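Local structure of conserved hypothetical protein (2G40) at residues A[57-62]-A[171-176]; A[77-82]-A[219-224]; A[94-99]-A[153-158]; A[134-137]-A[142-145]; A[184-187]-A[191-194]. The protein may take part in L-lactate utilization as a homodimeric member of the LutC/YkgG family, although its molecular activity is not established. All coordinates share one frame; numbering follows the deposited sequence. Where two conformers were deposited one is given.

Interaction 1: residues A[57-62]-A[171-176]; sequences LHQFED and IVQTVR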
# COMPACT_ATOMS: atom_id res chain seq x y z
N LEU A 57 15.29 6.85 -17.57
CA LEU A 57 14.01 6.80 -18.26
C LEU A 57 13.84 5.50 -19.03
O LEU A 57 12.80 4.82 -18.94
CB LEU A 57 13.88 8.00 -19.20
CG LEU A 57 13.60 9.32 -18.46
CD1 LEU A 57 13.71 10.51 -19.38
CD2 LEU A 57 12.22 9.29 -17.80
N HIS A 58 14.89 5.11 -19.75
CA HIS A 58 14.86 3.86 -20.50
C HIS A 58 14.75 2.66 -19.59
O HIS A 58 14.00 1.75 -19.85
CB HIS A 58 16.09 3.75 -21.39
CG HIS A 58 16.09 4.70 -22.53
ND1 HIS A 58 17.21 4.96 -23.28
CD2 HIS A 58 15.10 5.47 -23.06
CE1 HIS A 58 16.92 5.84 -24.22
NE2 HIS A 58 15.64 6.14 -24.13
N GLN A 59 15.48 2.69 -18.49
CA GLN A 59 15.37 1.62 -17.50
C GLN A 59 13.97 1.50 -16.88
O GLN A 59 13.45 0.39 -16.73
CB GLN A 59 16.42 1.84 -16.41
CG GLN A 59 16.39 0.80 -15.32
CD GLN A 59 17.51 1.02 -14.36
OE1 GLN A 59 17.52 1.98 -13.59
NE2 GLN A 59 18.47 0.14 -14.40
N PHE A 60 13.38 2.63 -16.51
CA PHE A 60 12.06 2.67 -15.91
C PHE A 60 11.07 2.07 -16.89
O PHE A 60 10.30 1.18 -16.53
CB PHE A 60 11.68 4.11 -15.57
CG PHE A 60 10.33 4.28 -14.93
CD1 PHE A 60 10.01 3.62 -13.75
CD2 PHE A 60 9.37 5.13 -15.49
CE1 PHE A 60 8.77 3.80 -13.13
CE2 PHE A 60 8.14 5.31 -14.91
CZ PHE A 60 7.83 4.64 -13.70
N GLU A 61 11.14 2.54 -18.14
CA GLU A 61 10.29 2.00 -19.20
C GLU A 61 10.41 0.48 -19.29
O GLU A 61 9.40 -0.22 -19.30
CB GLU A 61 10.66 2.62 -20.56
CG GLU A 61 9.87 2.04 -21.75
CD GLU A 61 10.13 2.78 -23.06
OE1 GLU A 61 11.14 3.48 -23.17
OE2 GLU A 61 9.32 2.65 -24.00
N ASP A 62 11.64 -0.03 -19.36
CA ASP A 62 11.87 -1.47 -19.49
C ASP A 62 11.23 -2.22 -18.33
O ASP A 62 10.65 -3.26 -18.52
CB ASP A 62 13.36 -1.80 -19.48
CG ASP A 62 14.09 -1.28 -20.70
OD1 ASP A 62 13.43 -0.83 -21.65
OD2 ASP A 62 15.34 -1.33 -20.71
N ILE A 171 11.09 10.54 -11.32
CA ILE A 171 11.72 9.25 -11.51
C ILE A 171 13.16 9.34 -10.99
O ILE A 171 13.92 10.19 -11.43
CB ILE A 171 11.72 8.84 -12.98
CG1 ILE A 171 10.29 8.77 -13.51
CG2 ILE A 171 12.45 7.52 -13.13
CD1 ILE A 171 10.21 8.80 -15.05
N VAL A 172 13.52 8.46 -10.07
CA VAL A 172 14.88 8.38 -9.55
C VAL A 172 15.41 7.01 -9.89
O VAL A 172 14.64 6.12 -10.25
CB VAL A 172 14.95 8.61 -8.00
CG1 VAL A 172 14.40 9.98 -7.66
CG2 VAL A 172 14.21 7.52 -7.23
N GLN A 173 16.71 6.85 -9.79
CA GLN A 173 17.31 5.59 -10.20
C GLN A 173 17.13 4.49 -9.17
O GLN A 173 16.71 3.37 -9.50
CB GLN A 173 18.79 5.78 -10.48
CG GLN A 173 19.49 4.47 -10.79
CD GLN A 173 20.95 4.64 -11.04
OE1 GLN A 173 21.45 5.75 -11.21
NE2 GLN A 173 21.67 3.51 -11.07
N THR A 174 17.46 4.79 -7.92
CA THR A 174 17.62 3.76 -6.91
C THR A 174 16.50 3.79 -5.87
O THR A 174 15.90 4.84 -5.61
CB THR A 174 18.95 3.93 -6.18
OG1 THR A 174 18.96 5.20 -5.51
CG2 THR A 174 20.13 3.84 -7.16
N VAL A 175 16.27 2.64 -5.26
CA VAL A 175 15.34 2.53 -4.14
C VAL A 175 15.71 3.50 -3.01
O VAL A 175 14.84 4.17 -2.46
CB VAL A 175 15.27 1.07 -3.64
CG1 VAL A 175 14.51 0.98 -2.34
CG2 VAL A 175 14.61 0.17 -4.68
N ARG A 176 17.00 3.59 -2.70
CA ARG A 176 17.50 4.55 -1.71
C ARG A 176 16.99 5.97 -1.95
O ARG A 176 16.49 6.62 -1.04
CB ARG A 176 19.02 4.53 -1.70

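Interaction 2: residues A[77-82]-A[219-224]; sequences AELPGA and QVIVVG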
# COMPACT_ATOMS: atom_id res chain seq x y z
N ALA A 77 1.80 19.09 -22.97
CA ALA A 77 0.75 19.42 -23.94
C ALA A 77 0.01 18.19 -24.42
O ALA A 77 -1.19 18.25 -24.70
CB ALA A 77 1.36 20.15 -25.14
N GLU A 78 0.73 17.09 -24.54
CA GLU A 78 0.17 15.82 -25.00
C GLU A 78 -0.56 15.06 -23.90
O GLU A 78 -1.30 14.12 -24.18
CB GLU A 78 1.30 14.96 -25.57
CG GLU A 78 1.86 15.49 -26.89
CD GLU A 78 3.17 14.80 -27.31
OE1 GLU A 78 3.93 14.30 -26.45
OE2 GLU A 78 3.43 14.77 -28.53
N LEU A 79 -0.34 15.43 -22.64
CA LEU A 79 -0.84 14.64 -21.52
C LEU A 79 -2.35 14.39 -21.55
O LEU A 79 -2.76 13.24 -21.48
CB LEU A 79 -0.41 15.23 -20.18
CG LEU A 79 -0.93 14.51 -18.92
CD1 LEU A 79 -0.47 13.05 -18.84
CD2 LEU A 79 -0.46 15.25 -17.71
N PRO A 80 -3.18 15.44 -21.64
CA PRO A 80 -4.62 15.17 -21.63
C PRO A 80 -5.04 14.18 -22.71
O PRO A 80 -5.82 13.28 -22.43
CB PRO A 80 -5.27 16.54 -21.83
CG PRO A 80 -4.18 17.50 -22.07
CD PRO A 80 -2.88 16.88 -21.67
N GLY A 81 -4.50 14.33 -23.91
CA GLY A 81 -4.75 13.40 -25.00
C GLY A 81 -4.30 11.98 -24.71
O GLY A 81 -5.02 11.02 -25.03
N ALA A 82 -3.13 11.84 -24.09
CA ALA A 82 -2.58 10.53 -23.71
C ALA A 82 -3.51 9.82 -22.73
O ALA A 82 -3.73 8.61 -22.84
CB ALA A 82 -1.19 10.68 -23.08
N GLN A 219 -1.59 1.61 -16.84
CA GLN A 219 -1.00 2.49 -17.84
C GLN A 219 -0.16 3.51 -17.11
O GLN A 219 -0.66 4.26 -16.30
CB GLN A 219 -2.08 3.22 -18.64
CG GLN A 219 -1.57 4.35 -19.53
CD GLN A 219 -0.99 3.85 -20.83
OE1 GLN A 219 -1.68 3.23 -21.61
NE2 GLN A 219 0.29 4.13 -21.06
N VAL A 220 1.12 3.54 -17.44
CA VAL A 220 2.01 4.56 -16.94
C VAL A 220 2.20 5.60 -18.03
O VAL A 220 2.47 5.28 -19.19
CB VAL A 220 3.40 3.96 -16.55
CG1 VAL A 220 4.37 5.08 -16.18
CG2 VAL A 220 3.26 2.94 -15.42
N ILE A 221 2.02 6.85 -17.64
CA ILE A 221 2.22 7.98 -18.51
C ILE A 221 3.29 8.83 -17.87
O ILE A 221 3.08 9.46 -16.85
CB ILE A 221 0.93 8.80 -18.74
CG1 ILE A 221 -0.17 7.91 -19.31
CG2 ILE A 221 1.21 10.01 -19.68
CD1 ILE A 221 -1.46 8.65 -19.63
N VAL A 222 4.48 8.81 -18.47
CA VAL A 222 5.53 9.74 -18.06
C VAL A 222 5.35 11.04 -18.81
O VAL A 222 5.08 11.04 -20.00
CB VAL A 222 6.92 9.17 -18.30
CG1 VAL A 222 8.02 10.16 -17.81
CG2 VAL A 222 7.03 7.85 -17.63
N VAL A 223 5.48 12.16 -18.10
CA VAL A 223 5.27 13.43 -18.72
C VAL A 223 6.47 14.35 -18.50
O VAL A 223 7.00 14.44 -17.39
CB VAL A 223 3.92 14.10 -18.29
CG1 VAL A 223 3.72 14.12 -16.81
CG2 VAL A 223 3.80 15.51 -18.89
N GLY A 224 6.93 14.96 -19.59
CA GLY A 224 7.83 16.11 -19.50
C GLY A 224 9.28 15.81 -19.83
O GLY A 224 9.66 14.67 -20.13
OXT GLY A 224 10.13 16.71 -19.79

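Interaction 3: residues A[94-99]-A[153-158]; sequences IVPAGI and RALSLI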
# COMPACT_ATOMS: atom_id res chain seq x y z
N ILE A 94 -12.19 7.58 -12.22
CA ILE A 94 -12.14 8.18 -10.89
C ILE A 94 -11.00 9.17 -10.85
O ILE A 94 -9.88 8.82 -11.18
CB ILE A 94 -11.89 7.12 -9.83
CG1 ILE A 94 -13.05 6.14 -9.77
CG2 ILE A 94 -11.70 7.75 -8.44
CD1 ILE A 94 -12.62 4.76 -9.26
N VAL A 95 -11.29 10.41 -10.46
CA VAL A 95 -10.32 11.49 -10.52
C VAL A 95 -10.18 12.09 -9.12
O VAL A 95 -11.08 12.77 -8.65
CB VAL A 95 -10.75 12.57 -11.55
CG1 VAL A 95 -9.72 13.69 -11.65
CG2 VAL A 95 -10.91 11.94 -12.92
N PRO A 96 -9.06 11.81 -8.45
CA PRO A 96 -8.75 12.46 -7.18
C PRO A 96 -8.77 13.98 -7.29
O PRO A 96 -8.43 14.54 -8.33
CB PRO A 96 -7.32 11.99 -6.89
CG PRO A 96 -7.21 10.68 -7.59
CD PRO A 96 -8.01 10.86 -8.84
N ALA A 97 -9.18 14.62 -6.21
CA ALA A 97 -9.43 16.06 -6.16
C ALA A 97 -8.23 16.90 -6.60
O ALA A 97 -8.39 18.00 -7.16
CB ALA A 97 -9.88 16.45 -4.71
N GLY A 98 -7.03 16.40 -6.38
CA GLY A 98 -5.82 17.15 -6.69
C GLY A 98 -5.27 16.98 -8.09
O GLY A 98 -4.22 17.53 -8.42
N ILE A 99 -5.96 16.22 -8.93
CA ILE A 99 -5.55 16.10 -10.33
C ILE A 99 -5.76 17.46 -10.99
O ILE A 99 -6.86 18.00 -10.91
CB ILE A 99 -6.37 15.01 -11.05
CG1 ILE A 99 -5.97 13.61 -10.56
CG2 ILE A 99 -6.27 15.13 -12.58
CD1 ILE A 99 -4.57 13.18 -10.94
N ARG A 153 -6.41 5.00 -0.36
CA ARG A 153 -5.89 3.72 -0.81
C ARG A 153 -6.88 2.94 -1.66
O ARG A 153 -6.49 2.30 -2.62
CB ARG A 153 -5.40 2.91 0.38
CG ARG A 153 -4.15 3.52 1.00
CD ARG A 153 -3.36 2.50 1.75
NE ARG A 153 -3.91 2.31 3.07
CZ ARG A 153 -4.07 1.14 3.69
NH1 ARG A 153 -3.76 -0.02 3.12
NH2 ARG A 153 -4.57 1.15 4.92
N ALA A 154 -8.17 3.03 -1.33
CA ALA A 154 -9.17 2.25 -2.04
C ALA A 154 -9.22 2.59 -3.53
O ALA A 154 -9.56 1.73 -4.32
CB ALA A 154 -10.55 2.46 -1.43
N LEU A 155 -8.92 3.83 -3.88
CA LEU A 155 -9.10 4.30 -5.26
C LEU A 155 -8.15 3.63 -6.23
O LEU A 155 -8.47 3.50 -7.40
CB LEU A 155 -8.88 5.81 -5.35
CG LEU A 155 -9.79 6.73 -4.56
CD1 LEU A 155 -9.59 8.16 -5.07
CD2 LEU A 155 -11.22 6.31 -4.67
N SER A 156 -6.98 3.22 -5.76
CA SER A 156 -6.01 2.54 -6.61
C SER A 156 -5.95 1.04 -6.31
O SER A 156 -5.14 0.32 -6.88
CB SER A 156 -4.63 3.20 -6.47
OG SER A 156 -4.29 3.45 -5.11
N LEU A 157 -6.84 0.56 -5.45
CA LEU A 157 -6.89 -0.86 -5.18
C LEU A 157 -8.06 -1.54 -5.84
O LEU A 157 -7.93 -2.64 -6.34
CB LEU A 157 -6.98 -1.12 -3.68
CG LEU A 157 -7.06 -2.63 -3.38
CD1 LEU A 157 -5.73 -3.30 -3.71
CD2 LEU A 157 -7.46 -2.90 -1.97
N ILE A 158 -9.23 -0.91 -5.78
CA ILE A 158 -10.47 -1.55 -6.21
C ILE A 158 -10.74 -1.46 -7.72
O ILE A 158 -11.13 -2.45 -8.34
CB ILE A 158 -11.68 -0.98 -5.42
CG1 ILE A 158 -11.44 -1.10 -3.91
CG2 ILE A 158 -12.97 -1.70 -5.83
CD1 ILE A 158 -11.18 -2.51 -3.43

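Interaction 4: residues A[134-137]-A[142-145]; sequences VAIS and IILD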
# COMPACT_ATOMS: atom_id res chain seq x y z
N VAL A 134 6.76 9.27 -6.17
CA VAL A 134 8.08 9.05 -6.78
C VAL A 134 8.05 7.72 -7.52
O VAL A 134 7.20 6.86 -7.25
CB VAL A 134 9.21 9.06 -5.71
CG1 VAL A 134 9.11 7.85 -4.79
CG2 VAL A 134 10.59 9.18 -6.38
N ALA A 135 8.94 7.57 -8.49
CA ALA A 135 9.09 6.30 -9.17
C ALA A 135 10.56 5.95 -9.17
O ALA A 135 11.41 6.83 -9.18
CB ALA A 135 8.59 6.35 -10.60
N ILE A 136 10.83 4.66 -9.16
CA ILE A 136 12.20 4.15 -9.11
C ILE A 136 12.46 3.32 -10.35
O ILE A 136 11.77 2.32 -10.64
CB ILE A 136 12.42 3.31 -7.86
CG1 ILE A 136 12.13 4.12 -6.59
CG2 ILE A 136 13.83 2.77 -7.83
CD1 ILE A 136 11.71 3.24 -5.44
N SER A 137 13.48 3.73 -11.10
CA SER A 137 13.78 3.09 -12.36
C SER A 137 14.27 1.66 -12.21
O SER A 137 13.87 0.79 -12.96
CB SER A 137 14.76 3.92 -13.19
OG SER A 137 16.08 3.88 -12.70
N ILE A 142 6.45 2.35 -8.58
CA ILE A 142 5.78 3.59 -8.41
C ILE A 142 5.31 3.61 -6.97
O ILE A 142 4.66 2.66 -6.48
CB ILE A 142 4.63 3.76 -9.39
CG1 ILE A 142 5.16 3.87 -10.83
CG2 ILE A 142 3.84 5.00 -9.03
CD1 ILE A 142 4.10 3.67 -11.89
N ILE A 143 5.66 4.67 -6.27
CA ILE A 143 5.20 4.86 -4.90
C ILE A 143 4.12 5.94 -4.86
O ILE A 143 4.31 7.05 -5.36
CB ILE A 143 6.32 5.28 -3.97
CG1 ILE A 143 7.45 4.24 -3.97
CG2 ILE A 143 5.75 5.50 -2.52
CD1 ILE A 143 8.73 4.68 -3.23
N LEU A 144 3.00 5.57 -4.25
CA LEU A 144 1.95 6.48 -3.92
C LEU A 144 2.01 6.80 -2.45
O LEU A 144 2.14 5.90 -1.62
CB LEU A 144 0.60 5.85 -4.19
CG LEU A 144 0.34 5.22 -5.56
CD1 LEU A 144 -1.16 4.94 -5.65
CD2 LEU A 144 0.79 6.09 -6.74
N ASP A 145 1.81 8.08 -2.14
CA ASP A 145 1.65 8.52 -0.76
C ASP A 145 0.27 9.12 -0.48
O ASP A 145 0.05 9.66 0.59
CB ASP A 145 2.79 9.46 -0.32
CG ASP A 145 2.76 10.82 -1.02
OD1 ASP A 145 1.91 11.05 -1.90
OD2 ASP A 145 3.64 11.64 -0.70

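Interaction 5: residues A[184-187]-A[191-194]; sequences ASVR and PLTW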
# COMPACT_ATOMS: atom_id res chain seq x y z
N ALA A 184 9.62 12.23 4.04
CA ALA A 184 8.80 13.23 4.74
C ALA A 184 7.35 12.79 4.89
O ALA A 184 6.73 13.05 5.92
CB ALA A 184 8.85 14.56 4.03
N SER A 185 6.81 12.15 3.87
CA SER A 185 5.47 11.57 3.92
C SER A 185 5.38 10.53 5.03
O SER A 185 4.41 10.49 5.77
CB SER A 185 5.12 10.93 2.58
OG SER A 185 5.06 11.92 1.57
N VAL A 186 6.43 9.72 5.15
CA VAL A 186 6.47 8.68 6.17
C VAL A 186 6.49 9.32 7.54
O VAL A 186 5.74 8.93 8.42
CB VAL A 186 7.68 7.71 6.00
CG1 VAL A 186 7.71 6.69 7.12
CG2 VAL A 186 7.58 6.99 4.68
N ARG A 187 7.34 10.34 7.69
CA ARG A 187 7.41 11.08 8.94
C ARG A 187 6.07 11.75 9.30
O ARG A 187 5.75 11.90 10.48
CB ARG A 187 8.55 12.10 8.90
CG ARG A 187 9.95 11.48 8.90
CD ARG A 187 10.99 12.49 9.29
NE ARG A 187 11.03 13.57 8.32
CZ ARG A 187 11.77 13.59 7.22
NH1 ARG A 187 12.59 12.58 6.93
NH2 ARG A 187 11.71 14.65 6.41
N PRO A 191 0.29 6.98 4.49
CA PRO A 191 0.52 5.63 4.00
C PRO A 191 1.24 5.64 2.67
O PRO A 191 1.06 6.57 1.87
CB PRO A 191 -0.89 5.10 3.81
CG PRO A 191 -1.72 6.33 3.56
CD PRO A 191 -1.13 7.37 4.41
N LEU A 192 2.02 4.60 2.43
CA LEU A 192 2.67 4.44 1.13
C LEU A 192 2.25 3.14 0.52
O LEU A 192 2.12 2.13 1.21
CB LEU A 192 4.18 4.42 1.24
CG LEU A 192 4.92 5.55 1.94
CD1 LEU A 192 6.38 5.26 1.82
CD2 LEU A 192 4.61 6.90 1.34
N THR A 193 2.06 3.18 -0.79
CA THR A 193 1.76 1.99 -1.56
C THR A 193 2.84 1.91 -2.63
O THR A 193 2.98 2.82 -3.42
CB THR A 193 0.35 2.09 -2.16
OG1 THR A 193 -0.61 2.32 -1.11
CG2 THR A 193 0.03 0.87 -2.93
N TRP A 194 3.61 0.84 -2.62
CA TRP A 194 4.67 0.66 -3.60
C TRP A 194 4.22 -0.40 -4.59
O TRP A 194 4.02 -1.55 -4.21
CB TRP A 194 5.92 0.12 -2.95
CG TRP A 194 6.64 1.01 -2.01
CD1 TRP A 194 6.11 1.81 -1.05
CD2 TRP A 194 8.05 1.16 -1.93
NE1 TRP A 194 7.11 2.47 -0.38
CE2 TRP A 194 8.31 2.08 -0.89
CE3 TRP A 194 9.14 0.59 -2.61
CZ2 TRP A 194 9.61 2.46 -0.54
CZ3 TRP A 194 10.40 0.97 -2.28
CH2 TRP A 194 10.64 1.89 -1.23

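Interaction 1: residues A[57-62]-A[171-176]
F60 has CG anti to its backbone N (chi1 -179°), which carries the ring off helix 53-66 toward I171. I171 in turn runs its longer branch out fully extended (chi2 162°), so that CD1 reaches the helix between F60 and L57. Both encounters are close to right-angled. CD1 of I171 lies 3.8 Å from CD2 of F60, while CG1 of I171 stands 4.2 Å above one face of the ring, displaced toward its rim. From the next turn back, L57 CD2 presses to 3.4 Å from I171 CD1, tighter than a usual methyl contact. Isoleucine suits this slot because its longer branch ends in one slim methyl, CD1, which fits between leucine and phenylalanine. The contact sets helix 53-66 against I171 of strand 171-172 in the small mixed sheet, while F60 also packs on V220 and V222 of the parallel sheet. Farther along, Q59 OE1 passes Q173 CG at 4.2 Å, and each amide oxygen has its own partner: Q59 OE1 bonds to S137 OG and Q173 OE1 to the backbone N of L51. The chain then enters helix 175-187, with T174 as N-cap.

Interaction 2: residues A[77-82]-A[219-224]
A beta-alpha-beta crossover of the Rossmann-like parallel sheet brings these segments together: helix 79-87, which connects strands 70-74 and 92-94, passes over strand 217-223, the last strand of the chain. L79 and I221 bury the most surface, and their side chains meet at a slant. L79 turns CG away from its own backbone N (chi1 177°), which carries the isobutyl group toward the strand; its CD1 then comes to 3.6 Å from CG2 of I221. The shorter branch of the isoleucine is thus used for the leucine, while the longer one continues along the helix. I221 CD1 ends 3.9 Å from the carbonyl carbon of A82 and 4.0 Å from its CB. Alanine suits this point, since its single methyl lets the strand's isoleucine come right up to the helix backbone. That backbone is held by its own helical bond, A82 N to E78 O at 2.9 Å. V223, two residues along the strand, points the same way as I221 and meets L79 more loosely, with CG2 at 4.4 Å from CB of L79. Beta-branched residues suit the extended backbone throughout; I221 and V223 give this face its apolar surface, and V222 between them points away. The same layer is completed by V165 of strand 161-167 and W103 beside L79, and by V74 of strand 70-74 and I163 beside I221. Helix 79-87 packs on this face of the sheet, and helix 53-66, through F60, on the other, where V220 and V222 point.

Interaction 3: residues A[94-99]-A[153-158]
L155 gives up more surface to this contact than any other residue, and it spends it on I94 and P96, beside strand 92-94 of the Rossmann-like parallel sheet. I94 lies in that strand; P96 follows in the loop that leaves the sheet; L155 comes from the turn-rich segment that precedes strand 161-167. The leucine is directed at the loop by a first torsion of -61°, with CG anti to its carbonyl carbon, and presents both of its methyls as a fork. CG2 of I94 faces the fork almost evenly, 4.0 Å from CD1 and 4.1 Å from CD2 of L155, so it is the shorter branch of the isoleucine that makes the contact. CD1 of L155 also faces the proline ring, at 4.3 Å from P96 CG. A leucine fits well here because its two equal methyls can cover a beta-branched strand residue and still reach the puckered ring of the neighbouring proline. The three residues are buried, and L122 of helix 119-124 packs against both I94 and L155. On the far side of the same segment, R153, A154 and L157 pack on L157 of the second subunit, so the contact lies one layer behind the dimer interface. Tight turns shape both backbones. A154 O receives the N-H groups of L157 and I158 from the same face of its plane, while P96 to I99 forms a type I beta turn, closed by I99 N to P96 O at 3.0 Å.

Interaction 4: residues A[134-137]-A[142-145]
V134 and I143 pair in a beta hairpin of strands 134-136 and 141-144, which makes up the middle of the four-stranded mixed sheet. The strand segments run antiparallel, 155° apart and 4.8 Å at closest approach. Their backbone bonds are unequal: I143 N gives a firm bond to V134 O at 2.9 Å, whereas the return bond from V134 N to I143 O is weak at 3.4 Å. V134 and I143 are thus a hydrogen-bonded pair, followed by the non-hydrogen-bonded pair A135 and I142, whose alpha carbons are 4.3 Å apart. Apolar packing divides between the two faces. On the face of A135 and I142 the alanine methyl meets CG1 of I142 at 4.2 Å, and both also pack on F60; the small alanine suits a place where a helix ring comes down on the sheet. On the other face V134 and I143 lie side by side and point the same way, toward V182 of helix 175-187; beta-branched side chains suit the extended strands and pack flank to flank beneath the helix. There V134 has CG1 between its backbone N and carbonyl carbon (chi1 68°), which aims that methyl across the strands. I143 extends CD1 to meet it, and I136 joins from farther along the first strand. I143 CD1 is 3.6 Å from V134 CG1 and 4.0 Å from I136 CD1.

Interaction 5: residues A[184-187]-A[191-194]
V186 and L192 meet at about a right angle, the valine reaching off helix 175-187 and the leucine rising from strand 192-196. CG2 of V186 lies 3.6 Å from CD1 of L192 and 4.1 Å from its CG, so a single valine methyl rests against the branch point and one arm of the leucine. L192 is placed by an extended chain: CG is anti to its carbonyl carbon (chi1 -54°), and CD1 continues that line (chi2 -178°). The other arm, CD2, turns to S185, whose CB it approaches at 4.2 Å. Serine is apt there, for its CB adds a small apolar surface while OG turns to polar partners, D145 OD2 and the guanidinium of R147. The two segments form a tight alpha-beta connection: the chain leaves the helix at R187 and, after three residues, P191 leads into an edge strand of the mixed sheet. That edge is also a dimer interface, since L192 and W194 pair in an antiparallel ladder with a strand of the second subunit and the sheet runs on between subunits. W194 stacks on W194 of that subunit, and within its own strand the ring receives CB of L192 at its edge, in plane. Valine suits position 186 because its forked side chain can spare one methyl, CG2, for L192. V186 also touches T141 of the second subunit.

Interactions 3, 4 and 5 are buried, while 1 and 2 mix buried residues with partly exposed ones. Only interaction 4 is tied by backbone hydrogen bonds, as befits neighbouring strands; the other four are apolar packing of helices, strands or turns. Interactions 1, 4 and 5 share the mixed sheet, and segment 171-176 runs into the start of helix 175-187, whose other end carries interaction 5. Interaction 2 works on the parallel sheet, where V222 packs on I171, F60 and L57 of interaction 1. Interaction 3 lies toward the other side of that sheet, by strand 92-94, about 24 Å centre to centre from interaction 1. Interactions 3 and 5 both border the second subunit.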